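2-(3-amino-3-carboxypropyl)histidine synthase (Pyrococcus horikoshii, PDB 3LZD) catalyses the first step of diphthamide biosynthesis, using a [4Fe-4S] cluster to transfer the 3-amino-3-carboxypropyl group of S-adenosyl-L-methionine onto a histidine of elongation factor 2. Local coordinates at residues 53-58 against 106-111. Sequence-based numbering, arbitrary orientation.
Sequences IGAKRV and GCDALI
Asp-108 lays its carboxylate against the turn that leads into strand 57-61 and takes two successive backbone N-H groups there. Its OD1 receives the N of Lys-56 at 2.6 Å in an almost straight bond (178°), on the syn side and close to the carboxylate plane. Asp-108 OD2 accepts the N of Arg-57 at 3.2 Å, also syn but 32° out of plane, and OD1 has a weaker hold on that same N-H. A chi1 of 43° sets CG between the backbone N and the carbonyl carbon of Asp-108, which brings the carboxylate over to the 53-58 segment. The backbone answers in return: Asp-108 N donates to Arg-57 O at 2.7 Å, tying the entrance of strand 109-114 to the start of strand 57-61.

Beyond the carboxylate the packing is close and apolar. Val-58 pairs with Ala-109 in parallel register, and its CG2 sits 3.7 Å from Ile-111 CG1 and 4.0 Å from Ala-109 CB. Ala-55 CB joins the same cluster, which helix 43-52 covers through Leu-50.

The solvent side is looser. Exposed Lys-56 leads its chain away. Arg-57, only partly exposed, runs extended past Cys-107 SG and bends at chi3; Arg-57 NH1 makes a weak bond to Gly-106 O at 3.4 Å, Arg-57 NE forms a salt bridge with Glu-83, and the guanidinium comes close to Lys-284 of the second subunit.

Gly-54 and Gly-106 each close a preceding helix in a Schellman motif, and strands 57-61 and 109-114 follow as neighbours in a 2-1-3-4 parallel core, an arrangement characteristic of Rossmann-like alpha/beta domains.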
loop_
_atom_site.group_PDB
_atom_site.type_symbol
_atom_site.label_atom_id
_atom_site.label_comp_id
_atom_site.label_asym_id
_atom_site.label_seq_id
_atom_site.Cartn_x
_atom_site.Cartn_y
_atom_site.Cartn_z
ATOM N N ILE A 53 5.219 14.728 -26.800
ATOM C CA ILE A 53 4.450 15.532 -25.858
ATOM C C ILE A 53 5.362 16.338 -24.947
ATOM O O ILE A 53 4.899 16.956 -23.990
ATOM C CB ILE A 53 3.494 14.674 -25.003
ATOM C CG1 ILE A 53 4.286 13.619 -24.223
ATOM C CG2 ILE A 53 2.442 14.028 -25.903
ATOM C CD1 ILE A 53 3.415 12.712 -23.366
ATOM N N GLY A 54 6.656 16.333 -25.253
ATOM C CA GLY A 54 7.614 17.086 -24.456
ATOM C C GLY A 54 7.824 16.632 -23.017
ATOM O O GLY A 54 8.112 17.442 -22.129
ATOM N N ALA A 55 7.706 15.332 -22.773
ATOM C CA ALA A 55 7.879 14.812 -21.425
ATOM C C ALA A 55 9.346 14.799 -21.009
ATOM O O ALA A 55 10.220 14.381 -21.772
ATOM C CB ALA A 55 7.286 13.394 -21.328
ATOM N N LYS A 56 9.605 15.261 -19.789
ATOM C CA LYS A 56 10.956 15.304 -19.251
ATOM C C LYS A 56 11.177 14.328 -18.097
ATOM O O LYS A 56 12.295 13.865 -17.875
ATOM C CB LYS A 56 11.281 16.718 -18.762
ATOM C CG LYS A 56 12.100 17.558 -19.734
ATOM C CD LYS A 56 11.304 17.981 -20.955
ATOM C CE LYS A 56 12.131 18.928 -21.815
ATOM N NZ LYS A 56 11.410 19.368 -23.038
ATOM N N ARG A 57 10.116 14.023 -17.361
ATOM C CA ARG A 57 10.212 13.129 -16.209
ATOM C C ARG A 57 9.048 12.138 -16.249
ATOM O O ARG A 57 7.880 12.535 -16.199
ATOM C CB ARG A 57 10.167 13.964 -14.918
ATOM C CG ARG A 57 10.393 13.195 -13.625
ATOM C CD ARG A 57 10.233 14.085 -12.372
ATOM N NE ARG A 57 11.382 14.955 -12.087
ATOM C CZ ARG A 57 11.529 16.209 -12.524
ATOM N NH1 ARG A 57 10.597 16.780 -13.284
ATOM N NH2 ARG A 57 12.611 16.905 -12.188
ATOM N N VAL A 58 9.360 10.848 -16.326
ATOM C CA VAL A 58 8.300 9.846 -16.401
ATOM C C VAL A 58 8.411 8.749 -15.342
ATOM O O VAL A 58 9.505 8.411 -14.893
ATOM C CB VAL A 58 8.268 9.199 -17.814
ATOM C CG1 VAL A 58 9.494 8.329 -18.016
ATOM C CG2 VAL A 58 6.990 8.390 -17.997
ATOM N N GLY A 106 6.027 14.819 -9.427
ATOM C CA GLY A 106 6.348 15.638 -10.582
ATOM C C GLY A 106 6.701 15.000 -11.913
ATOM O O GLY A 106 7.525 15.540 -12.652
ATOM N N CYS A 107 6.099 13.861 -12.236
ATOM C CA CYS A 107 6.364 13.249 -13.528
ATOM C C CYS A 107 5.308 13.814 -14.459
ATOM O O CYS A 107 4.144 13.985 -14.070
ATOM C CB CYS A 107 6.240 11.725 -13.457
ATOM S SG CYS A 107 7.521 10.960 -12.477
ATOM N N ASP A 108 5.701 14.123 -15.687
ATOM C CA ASP A 108 4.748 14.668 -16.628
ATOM C C ASP A 108 4.084 13.558 -17.431
ATOM O O ASP A 108 3.222 13.816 -18.259
ATOM C CB ASP A 108 5.441 15.681 -17.538
ATOM C CG ASP A 108 6.789 15.201 -18.012
ATOM O OD1 ASP A 108 7.647 16.052 -18.331
ATOM O OD2 ASP A 108 6.983 13.969 -18.065
ATOM N N ALA A 109 4.475 12.317 -17.178
ATOM C CA ALA A 109 3.873 11.192 -17.894
ATOM C C ALA A 109 4.100 9.877 -17.161
ATOM O O ALA A 109 4.991 9.757 -16.312
ATOM C CB ALA A 109 4.431 11.107 -19.322
ATOM N N LEU A 110 3.281 8.892 -17.508
ATOM C CA LEU A 110 3.339 7.575 -16.888
ATOM C C LEU A 110 3.459 6.488 -17.966
ATOM O O LEU A 110 2.797 6.558 -19.003
ATOM C CB LEU A 110 2.039 7.351 -16.104
ATOM C CG LEU A 110 1.871 6.379 -14.923
ATOM C CD1 LEU A 110 0.578 5.609 -15.129
ATOM C CD2 LEU A 110 3.052 5.439 -14.769
ATOM N N ILE A 111 4.315 5.502 -17.740
ATOM C CA ILE A 111 4.416 4.391 -18.676
ATOM C C ILE A 111 3.873 3.200 -17.893
ATOM O O ILE A 111 4.367 2.885 -16.816
ATOM C CB ILE A 111 5.868 4.100 -19.106
ATOM C CG1 ILE A 111 6.434 5.297 -19.867
ATOM C CG2 ILE A 111 5.899 2.871 -20.032
ATOM C CD1 ILE A 111 7.862 5.078 -20.364
#